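Long-range contacts in ribokinase RBSK (Mycobacterium tuberculosis, PDB 3GO6), which probably phosphorylates D-ribose at its O-5 position with ATP and a divalent cation, most likely magnesium, yielding D-ribose 5-phosphate: residues N29-V35 against G110-V116; T52-G56 against Q87-H91; V141-L147 against A161-A165; D228-V233 against R268-R273. All coordinates share one frame; numbering follows the deposited sequence.

Interaction 1. Residues N29-V35 against G110-V116; sequences NMDLTFV and GTAIIVV. With RIB (alpha-D-ribofuranose), chain C.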
loop_
_atom_site.group_PDB
_atom_site.type_symbol
_atom_site.label_atom_id
_atom_site.label_comp_id
_atom_site.label_asym_id
_atom_site.label_seq_id
_atom_site.Cartn_x
_atom_site.Cartn_y
_atom_site.Cartn_z
ATOM N N ASN A 29 -2.229 -11.815 -6.414
ATOM C CA ASN A 29 -2.409 -10.448 -5.928
ATOM C C ASN A 29 -1.311 -9.605 -6.531
ATOM O O ASN A 29 -0.222 -10.115 -6.771
ATOM C CB ASN A 29 -2.199 -10.363 -4.390
ATOM C CG ASN A 29 -3.164 -11.223 -3.601
ATOM O OD1 ASN A 29 -4.350 -11.275 -3.905
ATOM N ND2 ASN A 29 -2.649 -11.915 -2.570
ATOM N N MET A 30 -1.567 -8.320 -6.745
ATOM C CA MET A 30 -0.452 -7.374 -6.922
ATOM C C MET A 30 0.063 -6.932 -5.532
ATOM O O MET A 30 -0.729 -6.544 -4.681
ATOM C CB MET A 30 -0.898 -6.166 -7.754
ATOM C CG MET A 30 0.251 -5.227 -8.121
ATOM S SD MET A 30 1.377 -5.932 -9.343
ATOM C CE MET A 30 0.299 -6.151 -10.783
ATOM N N ASP A 31 1.384 -7.010 -5.321
ATOM C CA ASP A 31 2.008 -6.764 -4.032
ATOM C C ASP A 31 2.624 -5.384 -4.008
ATOM O O ASP A 31 3.367 -5.012 -4.927
ATOM C CB ASP A 31 3.149 -7.768 -3.778
ATOM C CG ASP A 31 2.656 -9.167 -3.433
ATOM O OD1 ASP A 31 1.447 -9.334 -3.166
ATOM O OD2 ASP A 31 3.495 -10.109 -3.428
ATOM N N LEU A 32 2.347 -4.652 -2.940
ATOM C CA LEU A 32 3.038 -3.388 -2.662
ATOM C C LEU A 32 3.950 -3.692 -1.467
ATOM O O LEU A 32 3.464 -3.974 -0.383
ATOM C CB LEU A 32 2.039 -2.286 -2.335
ATOM C CG LEU A 32 1.079 -1.934 -3.489
ATOM C CD1 LEU A 32 0.043 -0.949 -3.004
ATOM C CD2 LEU A 32 1.828 -1.355 -4.678
ATOM N N THR A 33 5.254 -3.707 -1.704
ATOM C CA THR A 33 6.218 -4.080 -0.661
ATOM C C THR A 33 6.936 -2.821 -0.183
ATOM O O THR A 33 7.536 -2.103 -0.985
ATOM C CB THR A 33 7.232 -5.129 -1.139
ATOM O OG1 THR A 33 6.558 -6.252 -1.721
ATOM C CG2 THR A 33 8.126 -5.627 0.025
ATOM N N PHE A 34 6.862 -2.578 1.125
ATOM C CA PHE A 34 7.405 -1.393 1.781
ATOM C C PHE A 34 8.522 -1.837 2.719
ATOM O O PHE A 34 8.356 -2.794 3.496
ATOM C CB PHE A 34 6.348 -0.707 2.651
ATOM C CG PHE A 34 5.174 -0.119 1.888
ATOM C CD1 PHE A 34 5.083 1.253 1.696
ATOM C CD2 PHE A 34 4.140 -0.931 1.429
ATOM C CE1 PHE A 34 3.984 1.832 1.022
ATOM C CE2 PHE A 34 3.035 -0.376 0.746
ATOM C CZ PHE A 34 2.958 1.002 0.538
ATOM N N VAL A 35 9.652 -1.136 2.663
ATOM C CA VAL A 35 10.722 -1.382 3.640
ATOM C C VAL A 35 10.691 -0.266 4.678
ATOM O O VAL A 35 10.636 0.926 4.317
ATOM C CB VAL A 35 12.111 -1.508 2.961
ATOM C CG1 VAL A 35 13.240 -1.559 4.024
ATOM C CG2 VAL A 35 12.157 -2.740 2.083
ATOM N N GLY A 110 -6.772 -9.055 -6.674
ATOM C CA GLY A 110 -6.298 -8.867 -5.284
ATOM C C GLY A 110 -5.126 -7.905 -5.119
ATOM O O GLY A 110 -4.330 -7.716 -6.042
ATOM N N THR A 111 -5.046 -7.265 -3.948
ATOM C CA THR A 111 -3.951 -6.349 -3.611
ATOM C C THR A 111 -3.386 -6.801 -2.273
ATOM O O THR A 111 -4.160 -7.059 -1.343
ATOM C CB THR A 111 -4.451 -4.869 -3.441
ATOM O OG1 THR A 111 -5.074 -4.404 -4.651
ATOM C CG2 THR A 111 -3.270 -3.910 -3.083
ATOM N N ALA A 112 -2.065 -6.894 -2.157
ATOM C CA ALA A 112 -1.481 -7.161 -0.840
ATOM C C ALA A 112 -0.452 -6.126 -0.430
ATOM O O ALA A 112 0.262 -5.589 -1.282
ATOM C CB ALA A 112 -0.865 -8.539 -0.805
ATOM N N ILE A 113 -0.375 -5.859 0.878
ATOM C CA ILE A 113 0.634 -4.952 1.427
ATOM C C ILE A 113 1.624 -5.809 2.213
ATOM O O ILE A 113 1.230 -6.526 3.141
ATOM C CB ILE A 113 0.023 -3.896 2.417
ATOM C CG1 ILE A 113 -1.156 -3.146 1.784
ATOM C CG2 ILE A 113 1.113 -2.908 2.931
ATOM C CD1 ILE A 113 -0.818 -2.467 0.448
ATOM N N ILE A 114 2.892 -5.731 1.835
ATOM C CA ILE A 114 3.946 -6.450 2.534
ATOM C C ILE A 114 4.839 -5.390 3.181
ATOM O O ILE A 114 5.317 -4.481 2.502
ATOM C CB ILE A 114 4.816 -7.306 1.584
ATOM C CG1 ILE A 114 3.984 -8.044 0.501
ATOM C CG2 ILE A 114 5.820 -8.182 2.395
ATOM C CD1 ILE A 114 3.177 -9.082 0.979
ATOM N N VAL A 115 5.077 -5.506 4.484
ATOM C CA VAL A 115 5.971 -4.562 5.151
ATOM C C VAL A 115 7.152 -5.353 5.735
ATOM O O VAL A 115 6.947 -6.360 6.411
ATOM C CB VAL A 115 5.236 -3.778 6.257
ATOM C CG1 VAL A 115 6.138 -2.630 6.800
ATOM C CG2 VAL A 115 3.930 -3.215 5.720
ATOM N N VAL A 116 8.374 -4.899 5.452
ATOM C CA VAL A 116 9.594 -5.647 5.818
ATOM C C VAL A 116 10.414 -4.693 6.679
ATOM O O VAL A 116 10.671 -3.556 6.266
ATOM C CB VAL A 116 10.395 -6.101 4.568
ATOM C CG1 VAL A 116 11.682 -6.866 4.957
ATOM C CG2 VAL A 116 9.503 -6.962 3.662
HETATM O O5 RIB C . 3.255 -15.091 1.271
HETATM C C5 RIB C . 3.372 -13.765 0.708
HETATM C C4 RIB C . 2.148 -13.494 -0.186
HETATM O O4 RIB C . 0.993 -13.351 0.666
HETATM C C3 RIB C . 2.232 -12.181 -0.945
HETATM O O3 RIB C . 2.684 -12.313 -2.316
HETATM C C2 RIB C . 0.835 -11.597 -0.834
HETATM O O2 RIB C . 0.227 -11.420 -2.118
HETATM C C1 RIB C . 0.018 -12.519 0.060
HETATM O O1 RIB C . -0.869 -13.354 -0.695
#

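Interaction 2. Residues T52-G56 against Q87-H91; sequences TRTPG and QLRAH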
loop_
_atom_site.group_PDB
_atom_site.type_symbol
_atom_site.label_atom_id
_atom_site.label_comp_id
_atom_site.label_asym_id
_atom_site.label_seq_id
_atom_site.Cartn_x
_atom_site.Cartn_y
_atom_site.Cartn_z
ATOM N N THR A 52 7.962 -1.072 -3.683
ATOM C CA THR A 52 7.905 -1.710 -4.998
ATOM C C THR A 52 6.485 -2.231 -5.254
ATOM O O THR A 52 5.735 -2.486 -4.313
ATOM C CB THR A 52 8.881 -2.910 -5.130
ATOM O OG1 THR A 52 8.519 -3.944 -4.207
ATOM C CG2 THR A 52 10.342 -2.480 -4.905
ATOM N N ARG A 53 6.129 -2.373 -6.527
ATOM C CA ARG A 53 4.833 -2.906 -6.932
ATOM C C ARG A 53 5.135 -4.113 -7.829
ATOM O O ARG A 53 5.664 -3.948 -8.924
ATOM C CB ARG A 53 4.031 -1.816 -7.670
ATOM C CG ARG A 53 2.673 -2.272 -8.180
ATOM C CD ARG A 53 1.882 -1.104 -8.792
ATOM N NE ARG A 53 0.593 -1.582 -9.310
ATOM C CZ ARG A 53 0.407 -2.116 -10.519
ATOM N NH1 ARG A 53 1.423 -2.222 -11.362
ATOM N NH2 ARG A 53 -0.811 -2.531 -10.893
ATOM N N THR A 54 4.849 -5.329 -7.356
ATOM C CA THR A 54 5.247 -6.554 -8.076
ATOM C C THR A 54 4.152 -7.628 -8.000
ATOM O O THR A 54 3.427 -7.690 -7.028
ATOM C CB THR A 54 6.568 -7.189 -7.494
ATOM O OG1 THR A 54 6.405 -7.447 -6.088
ATOM C CG2 THR A 54 7.806 -6.267 -7.734
ATOM N N PRO A 55 4.005 -8.449 -9.049
ATOM C CA PRO A 55 3.043 -9.558 -8.982
ATOM C C PRO A 55 3.380 -10.551 -7.868
ATOM O O PRO A 55 4.566 -10.869 -7.640
ATOM C CB PRO A 55 3.221 -10.261 -10.326
ATOM C CG PRO A 55 3.780 -9.241 -11.224
ATOM C CD PRO A 55 4.671 -8.367 -10.362
ATOM N N GLY A 56 2.355 -11.018 -7.173
ATOM C CA GLY A 56 2.528 -12.075 -6.167
ATOM C C GLY A 56 1.218 -12.762 -5.863
ATOM O O GLY A 56 0.441 -13.055 -6.776
ATOM N N GLN A 87 -0.555 -7.837 -16.055
ATOM C CA GLN A 87 0.762 -7.964 -15.452
ATOM C C GLN A 87 0.883 -9.247 -14.604
ATOM O O GLN A 87 1.921 -9.923 -14.622
ATOM C CB GLN A 87 1.030 -6.691 -14.633
ATOM C CG GLN A 87 2.435 -6.562 -14.073
ATOM C CD GLN A 87 2.685 -5.229 -13.363
ATOM O OE1 GLN A 87 1.895 -4.283 -13.485
ATOM N NE2 GLN A 87 3.797 -5.154 -12.619
ATOM N N LEU A 88 -0.183 -9.586 -13.878
ATOM C CA LEU A 88 -0.217 -10.803 -13.061
ATOM C C LEU A 88 -0.150 -12.068 -13.924
ATOM O O LEU A 88 0.606 -13.006 -13.619
ATOM C CB LEU A 88 -1.483 -10.837 -12.175
ATOM C CG LEU A 88 -1.594 -9.703 -11.153
ATOM C CD1 LEU A 88 -2.947 -9.817 -10.432
ATOM C CD2 LEU A 88 -0.412 -9.813 -10.177
ATOM N N ARG A 89 -0.937 -12.096 -14.994
ATOM C CA ARG A 89 -0.915 -13.213 -15.942
ATOM C C ARG A 89 0.454 -13.372 -16.612
ATOM O O ARG A 89 0.949 -14.478 -16.775
ATOM C CB ARG A 89 -1.965 -12.997 -17.048
ATOM C CG ARG A 89 -3.402 -13.214 -16.643
ATOM C CD ARG A 89 -4.355 -12.552 -17.696
ATOM N NE ARG A 89 -5.775 -12.704 -17.324
ATOM C CZ ARG A 89 -6.414 -13.855 -17.439
ATOM N NH1 ARG A 89 -5.749 -14.902 -17.910
ATOM N NH2 ARG A 89 -7.694 -13.967 -17.090
ATOM N N ALA A 90 1.037 -12.264 -17.039
ATOM C CA ALA A 90 2.322 -12.304 -17.735
ATOM C C ALA A 90 3.421 -12.824 -16.790
ATOM O O ALA A 90 4.314 -13.557 -17.215
ATOM C CB ALA A 90 2.669 -10.928 -18.260
ATOM N N HIS A 91 3.352 -12.447 -15.512
ATOM C CA HIS A 91 4.312 -12.950 -14.497
ATOM C C HIS A 91 4.282 -14.482 -14.435
ATOM O O HIS A 91 5.346 -15.137 -14.425
ATOM C CB HIS A 91 4.028 -12.319 -13.103
ATOM C CG HIS A 91 4.787 -12.953 -11.966
ATOM N ND1 HIS A 91 6.160 -12.896 -11.855
ATOM C CD2 HIS A 91 4.352 -13.629 -10.875
ATOM C CE1 HIS A 91 6.541 -13.520 -10.749
ATOM N NE2 HIS A 91 5.461 -13.963 -10.131
HETATM O O HOH W 1 -0.794 -3.031 -13.550
HETATM O O HOH W 2 4.629 -2.673 -11.238
#

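Interaction 3. Residues V141-L147 against A161-A165; sequences VANCDVL and AARAA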
loop_
_atom_site.group_PDB
_atom_site.type_symbol
_atom_site.label_atom_id
_atom_site.label_comp_id
_atom_site.label_asym_id
_atom_site.label_seq_id
_atom_site.Cartn_x
_atom_site.Cartn_y
_atom_site.Cartn_z
ATOM N N VAL A 141 -8.203 -29.470 -11.230
ATOM C CA VAL A 141 -7.215 -30.450 -10.757
ATOM C C VAL A 141 -7.062 -31.680 -11.664
ATOM O O VAL A 141 -6.576 -32.729 -11.227
ATOM C CB VAL A 141 -7.495 -30.876 -9.298
ATOM C CG1 VAL A 141 -7.438 -29.658 -8.371
ATOM C CG2 VAL A 141 -8.850 -31.557 -9.186
ATOM N N ALA A 142 -7.464 -31.547 -12.931
ATOM C CA ALA A 142 -7.276 -32.625 -13.908
ATOM C C ALA A 142 -5.802 -32.998 -13.998
ATOM O O ALA A 142 -4.925 -32.122 -13.995
ATOM C CB ALA A 142 -7.809 -32.212 -15.283
ATOM N N ASN A 143 -5.538 -34.299 -14.054
ATOM C CA ASN A 143 -4.197 -34.825 -14.302
ATOM C C ASN A 143 -3.108 -34.177 -13.439
ATOM O O ASN A 143 -2.149 -33.590 -13.965
ATOM C CB ASN A 143 -3.833 -34.702 -15.790
ATOM C CG ASN A 143 -4.922 -35.238 -16.709
ATOM O OD1 ASN A 143 -5.437 -34.514 -17.570
ATOM N ND2 ASN A 143 -5.294 -36.503 -16.515
ATOM N N CYS A 144 -3.270 -34.235 -12.119
ATOM C CA CYS A 144 -2.174 -33.789 -11.261
ATOM C C CYS A 144 -1.731 -34.871 -10.299
ATOM O O CYS A 144 -2.475 -35.810 -10.003
ATOM C CB CYS A 144 -2.475 -32.461 -10.545
ATOM S SG CYS A 144 -3.531 -32.546 -9.082
ATOM N N ASP A 145 -0.488 -34.740 -9.855
ATOM C CA ASP A 145 0.098 -35.611 -8.850
ATOM C C ASP A 145 -0.089 -35.000 -7.452
ATOM O O ASP A 145 -0.381 -35.712 -6.482
ATOM C CB ASP A 145 1.574 -35.813 -9.184
ATOM C CG ASP A 145 1.760 -36.522 -10.520
ATOM O OD1 ASP A 145 0.987 -37.468 -10.787
ATOM O OD2 ASP A 145 2.639 -36.123 -11.300
ATOM N N VAL A 146 0.061 -33.676 -7.372
ATOM C CA VAL A 146 -0.129 -32.943 -6.108
ATOM C C VAL A 146 -1.033 -31.727 -6.337
ATOM O O VAL A 146 -0.766 -30.913 -7.226
ATOM C CB VAL A 146 1.225 -32.456 -5.523
ATOM C CG1 VAL A 146 1.020 -31.682 -4.200
ATOM C CG2 VAL A 146 2.198 -33.626 -5.304
ATOM N N LEU A 147 -2.107 -31.629 -5.556
ATOM C CA LEU A 147 -2.864 -30.382 -5.444
ATOM C C LEU A 147 -2.281 -29.550 -4.297
ATOM O O LEU A 147 -2.131 -30.041 -3.188
ATOM C CB LEU A 147 -4.358 -30.635 -5.187
ATOM C CG LEU A 147 -5.114 -29.426 -4.589
ATOM C CD1 LEU A 147 -5.455 -28.371 -5.622
ATOM C CD2 LEU A 147 -6.337 -29.838 -3.825
ATOM N N ALA A 161 -11.657 -28.478 -4.658
ATOM C CA ALA A 161 -10.445 -28.930 -5.342
ATOM C C ALA A 161 -9.864 -30.154 -4.642
ATOM O O ALA A 161 -9.441 -31.116 -5.299
ATOM C CB ALA A 161 -9.409 -27.816 -5.395
ATOM N N ALA A 162 -9.849 -30.121 -3.311
ATOM C CA ALA A 162 -9.289 -31.234 -2.526
ATOM C C ALA A 162 -10.048 -32.542 -2.762
ATOM O O ALA A 162 -9.435 -33.598 -2.941
ATOM C CB ALA A 162 -9.259 -30.889 -1.050
ATOM N N ARG A 163 -11.378 -32.465 -2.771
ATOM C CA ARG A 163 -12.216 -33.660 -2.990
ATOM C C ARG A 163 -12.026 -34.247 -4.386
ATOM O O ARG A 163 -11.933 -35.474 -4.535
ATOM C CB ARG A 163 -13.689 -33.363 -2.725
ATOM C CG ARG A 163 -14.019 -33.281 -1.252
ATOM C CD ARG A 163 -15.366 -32.626 -1.013
ATOM N NE ARG A 163 -15.736 -32.761 0.391
ATOM C CZ ARG A 163 -16.720 -32.097 0.986
ATOM N NH1 ARG A 163 -17.458 -31.225 0.308
ATOM N NH2 ARG A 163 -16.954 -32.303 2.277
ATOM N N ALA A 164 -11.952 -33.378 -5.398
ATOM C CA ALA A 164 -11.632 -33.810 -6.771
ATOM C C ALA A 164 -10.245 -34.451 -6.855
ATOM O O ALA A 164 -10.096 -35.563 -7.364
ATOM C CB ALA A 164 -11.738 -32.646 -7.726
ATOM N N ALA A 165 -9.232 -33.761 -6.329
ATOM C CA ALA A 165 -7.878 -34.300 -6.305
ATOM C C ALA A 165 -7.822 -35.664 -5.620
ATOM O O ALA A 165 -7.179 -36.584 -6.122
ATOM C CB ALA A 165 -6.905 -33.321 -5.617
#

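Interaction 4. Residues D228-V233 against R268-R273; sequences DGVFEV and RLRALR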
loop_
_atom_site.group_PDB
_atom_site.type_symbol
_atom_site.label_atom_id
_atom_site.label_comp_id
_atom_site.label_asym_id
_atom_site.label_seq_id
_atom_site.Cartn_x
_atom_site.Cartn_y
_atom_site.Cartn_z
ATOM N N ASP A 228 4.923 -40.508 10.067
ATOM C CA ASP A 228 6.355 -40.820 10.133
ATOM C C ASP A 228 6.951 -40.543 11.513
ATOM O O ASP A 228 8.154 -40.678 11.713
ATOM C CB ASP A 228 7.141 -40.047 9.067
ATOM C CG ASP A 228 6.844 -40.513 7.649
ATOM O OD1 ASP A 228 6.250 -41.605 7.474
ATOM O OD2 ASP A 228 7.210 -39.782 6.696
ATOM N N GLY A 229 6.107 -40.147 12.457
ATOM C CA GLY A 229 6.556 -39.788 13.795
ATOM C C GLY A 229 6.654 -38.290 14.019
ATOM O O GLY A 229 5.817 -37.525 13.533
ATOM N N VAL A 230 7.682 -37.891 14.765
ATOM C CA VAL A 230 7.885 -36.511 15.197
ATOM C C VAL A 230 9.373 -36.213 15.084
ATOM O O VAL A 230 10.194 -36.890 15.704
ATOM C CB VAL A 230 7.398 -36.296 16.667
ATOM C CG1 VAL A 230 7.801 -34.918 17.204
ATOM C CG2 VAL A 230 5.889 -36.481 16.778
ATOM N N PHE A 231 9.727 -35.230 14.255
ATOM C CA PHE A 231 11.123 -34.836 14.069
ATOM C C PHE A 231 11.239 -33.417 13.518
ATOM O O PHE A 231 10.235 -32.797 13.121
ATOM C CB PHE A 231 11.908 -35.831 13.191
ATOM C CG PHE A 231 11.320 -36.061 11.812
ATOM C CD1 PHE A 231 11.675 -35.238 10.734
ATOM C CD2 PHE A 231 10.450 -37.129 11.577
ATOM C CE1 PHE A 231 11.143 -35.451 9.458
ATOM C CE2 PHE A 231 9.910 -37.357 10.296
ATOM C CZ PHE A 231 10.257 -36.516 9.236
ATOM N N GLU A 232 12.465 -32.905 13.522
ATOM C CA GLU A 232 12.746 -31.587 12.976
ATOM C C GLU A 232 13.696 -31.718 11.793
ATOM O O GLU A 232 14.454 -32.690 11.685
ATOM C CB GLU A 232 13.266 -30.632 14.066
ATOM C CG GLU A 232 12.291 -30.491 15.252
ATOM C CD GLU A 232 12.385 -29.166 16.002
ATOM O OE1 GLU A 232 13.397 -28.437 15.837
ATOM O OE2 GLU A 232 11.427 -28.856 16.768
ATOM N N VAL A 233 13.614 -30.756 10.880
ATOM C CA VAL A 233 14.457 -30.727 9.694
ATOM C C VAL A 233 15.056 -29.319 9.648
ATOM O O VAL A 233 14.303 -28.346 9.516
ATOM C CB VAL A 233 13.658 -31.005 8.395
ATOM C CG1 VAL A 233 14.572 -30.949 7.182
ATOM C CG2 VAL A 233 12.953 -32.365 8.452
ATOM N N ARG A 268 9.583 -38.432 1.542
ATOM C CA ARG A 268 9.043 -37.311 2.311
ATOM C C ARG A 268 10.146 -36.488 2.985
ATOM O O ARG A 268 10.124 -35.246 2.933
ATOM C CB ARG A 268 8.001 -37.780 3.328
ATOM C CG ARG A 268 6.693 -38.280 2.666
ATOM C CD ARG A 268 5.637 -38.570 3.722
ATOM N NE ARG A 268 5.865 -39.846 4.410
ATOM C CZ ARG A 268 5.358 -41.014 4.002
ATOM N NH1 ARG A 268 4.578 -41.067 2.923
ATOM N NH2 ARG A 268 5.617 -42.127 4.679
ATOM N N LEU A 269 11.113 -37.170 3.608
ATOM C CA LEU A 269 12.243 -36.470 4.217
ATOM C C LEU A 269 13.054 -35.670 3.181
ATOM O O LEU A 269 13.484 -34.559 3.459
ATOM C CB LEU A 269 13.146 -37.439 5.008
ATOM C CG LEU A 269 14.389 -36.847 5.687
ATOM C CD1 LEU A 269 14.000 -35.828 6.760
ATOM C CD2 LEU A 269 15.269 -37.965 6.273
ATOM N N ARG A 270 13.260 -36.238 1.995
ATOM C CA ARG A 270 13.985 -35.535 0.934
ATOM C C ARG A 270 13.217 -34.266 0.490
ATOM O O ARG A 270 13.818 -33.221 0.270
ATOM C CB ARG A 270 14.218 -36.462 -0.254
ATOM C CG ARG A 270 14.968 -35.827 -1.409
ATOM C CD ARG A 270 14.775 -36.623 -2.709
ATOM N NE ARG A 270 15.250 -35.865 -3.873
ATOM C CZ ARG A 270 14.478 -35.101 -4.654
ATOM N NH1 ARG A 270 13.176 -34.978 -4.419
ATOM N NH2 ARG A 270 15.016 -34.440 -5.670
ATOM N N ALA A 271 11.892 -34.369 0.382
ATOM C CA ALA A 271 11.057 -33.207 0.029
ATOM C C ALA A 271 11.209 -32.120 1.089
ATOM O O ALA A 271 11.376 -30.937 0.770
ATOM C CB ALA A 271 9.585 -33.639 -0.107
ATOM N N LEU A 272 11.138 -32.519 2.357
ATOM C CA LEU A 272 11.301 -31.578 3.488
ATOM C C LEU A 272 12.658 -30.875 3.503
ATOM O O LEU A 272 12.723 -29.654 3.706
ATOM C CB LEU A 272 11.018 -32.275 4.833
ATOM C CG LEU A 272 9.573 -32.756 5.089
ATOM C CD1 LEU A 272 9.538 -33.864 6.140
ATOM C CD2 LEU A 272 8.658 -31.594 5.527
ATOM N N ARG A 273 13.732 -31.638 3.266
ATOM C CA ARG A 273 15.085 -31.062 3.187
ATOM C C ARG A 273 15.196 -30.026 2.071
ATOM O O ARG A 273 15.768 -28.958 2.269
ATOM C CB ARG A 273 16.154 -32.150 3.009
ATOM C CG ARG A 273 16.440 -32.877 4.323
ATOM C CD ARG A 273 17.272 -34.139 4.144
ATOM N NE ARG A 273 17.511 -34.752 5.451
ATOM C CZ ARG A 273 18.030 -35.964 5.659
ATOM N NH1 ARG A 273 18.366 -36.744 4.637
ATOM N NH2 ARG A 273 18.211 -36.399 6.909
#

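Interaction 1. Residues N29-V35 against G110-V116
Gly110 meets Asn29 across two neighbouring parallel strands, where the amide oxygen Asn29 OD1 lies 3.4 Å from Gly110 CA; a residue without a side chain suits a place so close to the amide. Gly110 O accepts the bond from Met30 N. Thr111 pairs with Met30 but turns its hydroxyl to Arg53 of the second subunit. Ala112 follows on the sugar-facing side: its N bonds to Met30 O and its O receives Leu32 N, while the small methyl CB sits 3.4 Å from Asp31 OD1 and 3.3 Å from ribose O2, leaving room for the sugar. Ile113, on the other face, sets CD1 against Leu32 CD1 at 3.9 Å and CG2 obliquely against Phe34 CE2; Phe34 also packs on Ile113 of the second subunit. Ile114 continues the backbone pairing with Leu32 and Phe34, and its CD1 reaches ribose C3 at 3.8 Å. Val116 closes the pairing through its N and Phe34 O. Across from Ala112, Asp31 CG lies opposite its carbonyl carbon (chi1 -74°), which turns the carboxylate to the sugar: OD1 takes the hydroxyl of ribose O2 and OD2 that of O3, each at 2.6 Å. Asn29 ND2 donates to O2 at 3.0 Å and also bonds to Glu152, itself a ribose ligand. O2 is thus both donor and acceptor, and the paired carboxylate oxygens fix two adjacent hydroxyls, a chemistry that would select for the ribose diol.

Interaction 2. Residues T52-G56 against Q87-H91
The imidazole of His91 carries Pro55 O over one face, and the proline ring leans obliquely on the same side chain, its CB 3.5 Å from His91 CG. The second flat group, the guanidinium of Arg53, has water 1 in its plane at the edge, held by NH2 at 2.7 Å. Arg53 NH1 also donates to Gln87 OE1 at 3.0 Å, but this bond is bent, 141° at the hydrogen, and the guanidinium and amide planes stand 61° apart. Two waters also bridge the pair: water 1 donates a hydrogen bond to Gln87 OE1, while water 2 donates to Arg53 O and accepts from Arg53 NH1 and Gln87 NE2. Both ends of the amide are therefore used, which suits glutamine, with one acceptor and one donor, to this partly exposed site. Arg53 reaches it by running straight out, with CG opposite the backbone N (chi1 178°) and an extended chain beyond. Beside the polar bridge, Pro55 is the hydrophobic centre, its CB 3.7 Å from Leu88 CD2 and its ring crossing Gln87 at about a right angle. Gly56, next in the strand, touches the bound ribose. Strand 50-56 is an outermost strand, within this chain, of the small sheet that forms the lid of ribokinase-like sugar kinases, and helix 83-94 packs where that strand runs into the sugar site.

Interaction 3. Residues V141-L147 against A161-A165
Val141 and Leu147 approach the same alanine-rich face of helix 155-167 from two directions, the valine from ahead of strand 146-149 and the leucine from within it. Val141 sets its two methyls side by side on one turn of the helix: CG1 points to Ala161, 4.0 Å from its CB, while CG2 reaches Ala164 and Ala165. The CG2 to Ala164 CB separation of 3.4 Å is shorter than usual for two methyls, so the packing is tight at this point. Val141 gets there with CG2 held between the backbone N and the carbonyl carbon. Leu147 brings its chain in from the strand: CB lies 3.7 Å from Ala165 CB, and beyond it CD2 settles on the backbone of the helix, 3.5 Å from Ala162 CA, while CD1 meets Ala161 CB at 4.0 Å. Alanine suits these positions because a single methyl lets branched side chains come right up to the helix backbone, and the contact is wholly apolar. Strand 146-149, helix 155-167 and strand 171-175 form a beta-alpha-beta unit of the main sheet. Strand 21-25 flanks the contact through Cys23 and Val25, which touch Val141 and Leu147, and helix 183-192 touches Ala162.

Interaction 4. Residues D228-V233 against R268-R273
At the outer margin of the large mixed sheet, strand 229-233 is the last strand within the chain, and Phe231 and Val233 turn from it onto helix 265-282 while Asp228, just before it, is tied to Arg268. The tie is a side-on salt bridge. Arg268 NE donates to Asp228 OD2 at 2.7 Å, nearly straight at 173° and within the guanidinium plane, and NH2 gives a second bond to OD1 at 2.9 Å. Each carboxylate oxygen is met on its syn side, and since the two planes are 37° apart the fit is twisted rather than flat. The bend at chi3 (-78°) of Arg268 folds the head back toward the aspartate, and two bonds to two atoms fix the rotation of both groups. An arginine is well suited here, able to serve a carboxylate and weakly also the carbonyl oxygens of Pro262 and Gly263. Farther along, the packing is apolar. Phe231 CE1 lies 3.9 Å from Leu269 CD1 and 4.0 Å from Leu272 CD1, the leucines approaching the ring obliquely, and Val233 CG2 reaches Leu269 CD1 at 4.0 Å. At the strand's C-terminal end, buried Val233 lays CG1 against the aliphatic CG of the exposed Arg273, 3.9 Å away. Phe231 also stacks on Tyr224 of the adjacent strand 222-226, and the hydroxyl of that tyrosine is hydrogen-bonded to Asp228 N. Leu272 continues inward to Leu254 of helix 246-257 and Val214 of strand 212-216.

In the fold
The contacts fall into two regions. Interactions 1 and 2 belong to the small sheet and share its neighbouring strands 29-35 and 50-56; they touch, through Asn29 O and Gly56 N among others, and interaction 1 grips the sugar while interaction 2 reaches it through Gly56. Interactions 3 and 4 pack helices on the main sheet, with centres about 23 Å apart. Interactions 1 and 3 are buried, but the first is built from backbone bonds and a polar sugar grip, with apolar packing on the opposite sheet face, the other from branched side chains on alanines and helix backbone. Interactions 2 and 4 are partly exposed and combine apolar packing with a guanidinium bond: a bent, water-assisted one to an amide in interaction 2, a two-pronged ionic one in interaction 4.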